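Local coordinates for bacterioferritin (Rhodobacter capsulatus, PDB 1JGC), which probably stores iron, oxidising Fe(2+) with dioxygen at a ferroxidase centre and depositing Fe(3+) mineral inside a 24-subunit shell that carries one heme b per dimer, at residues 13-25 and 68-80. Residues are numbered along the deposited sequence; the frame is centred on the assembly and turned at random. Where two conformers were deposited one is given.
Sequences AALRSELTAISQY and HPNLQKLDPLRIG
Thr-20 and Leu-74 mark the closest backbone approach, 5.1 Å between their CA atoms, where the connection 68-80, without regular secondary structure, runs along helix segment 13-25 in the same general direction. Two loop amides are held by helix side chains. The N-H of Asp-75 bonds to OG1 of Thr-20, 2.7 Å away at a bent angle of 146°. With chi1 at -57°, OG1 stands beside its own backbone N, from where it also donates to the carbonyl O of Arg-16; the N-H of Thr-20 reaches that oxygen from the opposite face. The methyl CG2 meanwhile rests against O of Asp-75 at 3.5 Å. A valine here would keep a branched side chain but is likely to leave the Asp-75 amide without its acceptor. One turn on, the extended chain of Gln-24 carries OE1 to the N of Arg-78, 2.9 Å, the donor lying above the amide plane; its NE2 turns to Asp-90 on helix 83-111, while the guanidinium of Arg-78 pairs with Asp-96.

Leucines pack on both sides of the Thr-20 bond. To one side, CD2 of Leu-74 packs on CB of Leu-19 (3.3 Å), and CD1 of Leu-19 meets CB of Leu-71 at about a right angle between the two side chains. Between the two bonds, CD2 of Leu-77 lies 3.6 Å from O of Thr-20. Arg-16 bends at chi3 and runs alongside Lys-73, with NE 3.6 Å from the Lys-73 O.

Leu-71 of the second subunit packs on Ser-23, Leu-74 and Leu-77, and Leu-19 touches the heme, which places the contact at the dimer interface. This is the long connection between helix 38-64 and helix 83-111 of the ferritin four-helix bundle, running along helix 5-34 on the bacterioferritin dimer face.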
loop_
_atom_site.group_PDB
_atom_site.type_symbol
_atom_site.label_atom_id
_atom_site.label_comp_id
_atom_site.label_asym_id
_atom_site.label_seq_id
_atom_site.Cartn_x
_atom_site.Cartn_y
_atom_site.Cartn_z
ATOM N N ALA A 13 -27.639 46.556 -18.205
ATOM C CA ALA A 13 -26.906 46.935 -19.400
ATOM C C ALA A 13 -25.616 46.116 -19.430
ATOM O O ALA A 13 -25.207 45.617 -20.475
ATOM C CB ALA A 13 -26.598 48.434 -19.394
ATOM N N ALA A 14 -24.984 45.977 -18.271
ATOM C CA ALA A 14 -23.764 45.198 -18.178
ATOM C C ALA A 14 -24.072 43.744 -18.557
ATOM O O ALA A 14 -23.279 43.083 -19.225
ATOM C CB ALA A 14 -23.211 45.275 -16.772
ATOM N N LEU A 15 -25.235 43.258 -18.133
ATOM C CA LEU A 15 -25.658 41.897 -18.437
ATOM C C LEU A 15 -25.769 41.710 -19.944
ATOM O O LEU A 15 -25.283 40.723 -20.503
ATOM C CB LEU A 15 -27.005 41.602 -17.779
ATOM C CG LEU A 15 -27.684 40.302 -18.206
ATOM C CD1 LEU A 15 -26.772 39.105 -17.956
ATOM C CD2 LEU A 15 -28.983 40.153 -17.442
ATOM N N ARG A 16 -26.414 42.666 -20.600
ATOM C CA ARG A 16 -26.579 42.601 -22.040
ATOM C C ARG A 16 -25.215 42.612 -22.707
ATOM O O ARG A 16 -24.988 41.930 -23.696
ATOM C CB ARG A 16 -27.410 43.780 -22.555
ATOM C CG ARG A 16 -27.331 43.918 -24.061
ATOM C CD ARG A 16 -28.204 45.025 -24.583
ATOM N NE ARG A 16 -29.614 44.692 -24.431
ATOM C CZ ARG A 16 -30.464 45.407 -23.692
ATOM N NH1 ARG A 16 -30.025 46.495 -23.047
ATOM N NH2 ARG A 16 -31.746 45.041 -23.589
ATOM N N SER A 17 -24.304 43.399 -22.162
ATOM C CA SER A 17 -22.966 43.479 -22.705
ATOM C C SER A 17 -22.300 42.100 -22.592
ATOM O O SER A 17 -21.657 41.631 -23.537
ATOM C CB SER A 17 -22.174 44.526 -21.930
ATOM O OG SER A 17 -20.862 44.672 -22.439
ATOM N N GLU A 18 -22.463 41.454 -21.437
ATOM C CA GLU A 18 -21.876 40.135 -21.206
ATOM C C GLU A 18 -22.489 39.045 -22.083
ATOM O O GLU A 18 -21.763 38.221 -22.639
ATOM C CB GLU A 18 -21.999 39.739 -19.733
ATOM C CG GLU A 18 -21.248 40.643 -18.755
ATOM C CD GLU A 18 -19.754 40.739 -19.038
ATOM O OE1 GLU A 18 -19.380 41.268 -20.107
ATOM O OE2 GLU A 18 -18.950 40.293 -18.189
ATOM N N LEU A 19 -23.814 39.031 -22.208
ATOM C CA LEU A 19 -24.474 38.032 -23.044
ATOM C C LEU A 19 -23.941 38.169 -24.462
ATOM O O LEU A 19 -23.837 37.186 -25.186
ATOM C CB LEU A 19 -25.988 38.237 -23.059
ATOM C CG LEU A 19 -26.764 38.014 -21.762
ATOM C CD1 LEU A 19 -28.232 38.361 -21.979
ATOM C CD2 LEU A 19 -26.619 36.572 -21.321
ATOM N N THR A 20 -23.603 39.395 -24.853
ATOM C CA THR A 20 -23.086 39.652 -26.189
ATOM C C THR A 20 -21.695 39.039 -26.305
ATOM O O THR A 20 -21.397 38.327 -27.266
ATOM C CB THR A 20 -23.003 41.176 -26.489
ATOM O OG1 THR A 20 -24.297 41.768 -26.331
ATOM C CG2 THR A 20 -22.533 41.418 -27.905
ATOM N N ALA A 21 -20.848 39.314 -25.320
ATOM C CA ALA A 21 -19.494 38.772 -25.313
ATOM C C ALA A 21 -19.516 37.234 -25.333
ATOM O O ALA A 21 -18.751 36.603 -26.059
ATOM C CB ALA A 21 -18.735 39.271 -24.084
ATOM N N ILE A 22 -20.392 36.632 -24.541
ATOM C CA ILE A 22 -20.482 35.182 -24.503
ATOM C C ILE A 22 -20.670 34.613 -25.901
ATOM O O ILE A 22 -19.928 33.734 -26.325
ATOM C CB ILE A 22 -21.658 34.714 -23.622
ATOM C CG1 ILE A 22 -21.392 35.077 -22.165
ATOM C CG2 ILE A 22 -21.863 33.217 -23.775
ATOM C CD1 ILE A 22 -22.554 34.789 -21.261
ATOM N N SER A 23 -21.664 35.112 -26.623
ATOM C CA SER A 23 -21.923 34.606 -27.956
ATOM C C SER A 23 -20.830 34.952 -28.950
ATOM O O SER A 23 -20.527 34.154 -29.838
ATOM C CB SER A 23 -23.261 35.121 -28.462
ATOM O OG SER A 23 -24.310 34.580 -27.687
ATOM N N GLN A 24 -20.233 36.131 -28.806
ATOM C CA GLN A 24 -19.184 36.525 -29.729
ATOM C C GLN A 24 -17.974 35.612 -29.561
ATOM O O GLN A 24 -17.391 35.166 -30.542
ATOM C CB GLN A 24 -18.792 37.993 -29.512
ATOM C CG GLN A 24 -17.798 38.529 -30.541
ATOM C CD GLN A 24 -17.538 40.017 -30.379
ATOM O OE1 GLN A 24 -18.427 40.848 -30.590
ATOM N NE2 GLN A 24 -16.317 40.363 -29.996
ATOM N N TYR A 25 -17.607 35.324 -28.316
ATOM C CA TYR A 25 -16.464 34.460 -28.048
ATOM C C TYR A 25 -16.746 33.037 -28.497
ATOM O O TYR A 25 -15.865 32.368 -29.049
ATOM C CB TYR A 25 -16.117 34.446 -26.560
ATOM C CG TYR A 25 -15.377 35.672 -26.067
ATOM C CD1 TYR A 25 -14.166 36.061 -26.645
ATOM C CD2 TYR A 25 -15.884 36.440 -25.024
ATOM C CE1 TYR A 25 -13.483 37.193 -26.197
ATOM C CE2 TYR A 25 -15.219 37.564 -24.569
ATOM C CZ TYR A 25 -14.021 37.942 -25.158
ATOM O OH TYR A 25 -13.386 39.088 -24.718
ATOM N N HIS A 68 -35.468 43.073 -12.223
ATOM C CA HIS A 68 -35.773 41.948 -13.102
ATOM C C HIS A 68 -34.705 41.817 -14.174
ATOM O O HIS A 68 -34.525 42.714 -14.994
ATOM C CB HIS A 68 -37.144 42.144 -13.739
ATOM C CG HIS A 68 -38.258 42.149 -12.742
ATOM N ND1 HIS A 68 -38.765 40.988 -12.188
ATOM C CD2 HIS A 68 -38.916 43.173 -12.144
ATOM C CE1 HIS A 68 -39.689 41.301 -11.293
ATOM N NE2 HIS A 68 -39.800 42.618 -11.247
ATOM N N PRO A 69 -33.965 40.699 -14.163
ATOM C CA PRO A 69 -32.912 40.472 -15.145
ATOM C C PRO A 69 -33.536 40.302 -16.513
ATOM O O PRO A 69 -34.519 39.579 -16.669
ATOM C CB PRO A 69 -32.238 39.211 -14.631
ATOM C CG PRO A 69 -33.374 38.464 -14.020
ATOM C CD PRO A 69 -34.101 39.545 -13.262
ATOM N N ASN A 70 -32.956 40.976 -17.499
ATOM C CA ASN A 70 -33.457 40.952 -18.865
ATOM C C ASN A 70 -32.425 40.390 -19.833
ATOM O O ASN A 70 -31.480 41.077 -20.208
ATOM C CB ASN A 70 -33.845 42.381 -19.271
ATOM C CG ASN A 70 -34.326 42.479 -20.702
ATOM O OD1 ASN A 70 -34.562 41.469 -21.369
ATOM N ND2 ASN A 70 -34.484 43.708 -21.182
ATOM N N LEU A 71 -32.603 39.140 -20.237
ATOM C CA LEU A 71 -31.665 38.527 -21.169
ATOM C C LEU A 71 -32.311 38.375 -22.543
ATOM O O LEU A 71 -31.937 37.499 -23.315
ATOM C CB LEU A 71 -31.211 37.141 -20.681
ATOM C CG LEU A 71 -31.272 36.650 -19.232
ATOM C CD1 LEU A 71 -30.279 35.502 -19.095
ATOM C CD2 LEU A 71 -30.927 37.735 -18.254
ATOM N N GLN A 72 -33.274 39.236 -22.855
ATOM C CA GLN A 72 -33.972 39.136 -24.132
ATOM C C GLN A 72 -33.185 39.595 -25.361
ATOM O O GLN A 72 -33.437 39.115 -26.466
ATOM C CB GLN A 72 -35.293 39.909 -24.073
ATOM C CG GLN A 72 -36.160 39.734 -25.311
ATOM C CD GLN A 72 -36.755 38.346 -25.402
ATOM O OE1 GLN A 72 -37.619 37.970 -24.605
ATOM N NE2 GLN A 72 -36.284 37.570 -26.367
ATOM N N LYS A 73 -32.229 40.502 -25.178
ATOM C CA LYS A 73 -31.478 41.012 -26.319
ATOM C C LYS A 73 -29.984 41.124 -26.095
ATOM O O LYS A 73 -29.519 41.148 -24.957
ATOM C CB LYS A 73 -32.021 42.388 -26.704
ATOM C CG LYS A 73 -33.521 42.394 -26.929
ATOM C CD LYS A 73 -34.001 43.700 -27.522
ATOM C CE LYS A 73 -35.491 43.638 -27.805
ATOM N NZ LYS A 73 -35.981 44.900 -28.453
ATOM N N LEU A 74 -29.233 41.191 -27.193
ATOM C CA LEU A 74 -27.782 41.349 -27.117
ATOM C C LEU A 74 -27.423 42.612 -27.881
ATOM O O LEU A 74 -28.178 43.058 -28.732
ATOM C CB LEU A 74 -27.042 40.186 -27.781
ATOM C CG LEU A 74 -27.324 38.712 -27.479
ATOM C CD1 LEU A 74 -26.171 37.890 -28.041
ATOM C CD2 LEU A 74 -27.460 38.467 -25.997
ATOM N N ASP A 75 -26.281 43.201 -27.559
ATOM C CA ASP A 75 -25.824 44.368 -28.292
ATOM C C ASP A 75 -25.302 43.805 -29.624
ATOM O O ASP A 75 -25.237 42.583 -29.802
ATOM C CB ASP A 75 -24.723 45.084 -27.514
ATOM C CG ASP A 75 -25.250 45.730 -26.239
ATOM O OD1 ASP A 75 -26.368 46.292 -26.286
ATOM O OD2 ASP A 75 -24.556 45.694 -25.199
ATOM N N PRO A 76 -24.947 44.674 -30.582
ATOM C CA PRO A 76 -24.455 44.160 -31.865
ATOM C C PRO A 76 -23.222 43.269 -31.752
ATOM O O PRO A 76 -22.252 43.623 -31.087
ATOM C CB PRO A 76 -24.181 45.431 -32.656
ATOM C CG PRO A 76 -25.247 46.363 -32.134
ATOM C CD PRO A 76 -25.154 46.129 -30.645
ATOM N N LEU A 77 -23.275 42.107 -32.396
ATOM C CA LEU A 77 -22.164 41.164 -32.388
ATOM C C LEU A 77 -21.088 41.601 -33.381
ATOM O O LEU A 77 -21.385 42.255 -34.375
ATOM C CB LEU A 77 -22.659 39.776 -32.781
ATOM C CG LEU A 77 -23.489 38.997 -31.766
ATOM C CD1 LEU A 77 -24.184 37.815 -32.435
ATOM C CD2 LEU A 77 -22.569 38.536 -30.642
ATOM N N ARG A 78 -19.842 41.234 -33.115
ATOM C CA ARG A 78 -18.740 41.567 -34.016
ATOM C C ARG A 78 -18.004 40.280 -34.366
ATOM O O ARG A 78 -17.098 39.866 -33.644
ATOM C CB ARG A 78 -17.775 42.535 -33.342
ATOM C CG ARG A 78 -18.315 43.922 -33.146
ATOM C CD ARG A 78 -17.534 44.613 -32.072
ATOM N NE ARG A 78 -17.600 46.062 -32.180
ATOM C CZ ARG A 78 -17.805 46.861 -31.142
ATOM N NH1 ARG A 78 -17.969 46.339 -29.929
ATOM N NH2 ARG A 78 -17.840 48.176 -31.316
ATOM N N ILE A 79 -18.390 39.657 -35.473
ATOM C CA ILE A 79 -17.785 38.407 -35.904
ATOM C C ILE A 79 -16.665 38.611 -36.922
ATOM O O ILE A 79 -16.928 38.992 -38.066
ATOM C CB ILE A 79 -18.843 37.485 -36.543
ATOM C CG1 ILE A 79 -20.108 37.444 -35.681
ATOM C CG2 ILE A 79 -18.288 36.101 -36.703
ATOM C CD1 ILE A 79 -19.869 37.074 -34.244
ATOM N N GLY A 80 -15.424 38.351 -36.519
ATOM C CA GLY A 80 -14.307 38.506 -37.438
ATOM C C GLY A 80 -14.370 37.446 -38.524
ATOM O O GLY A 80 -14.923 36.369 -38.310
#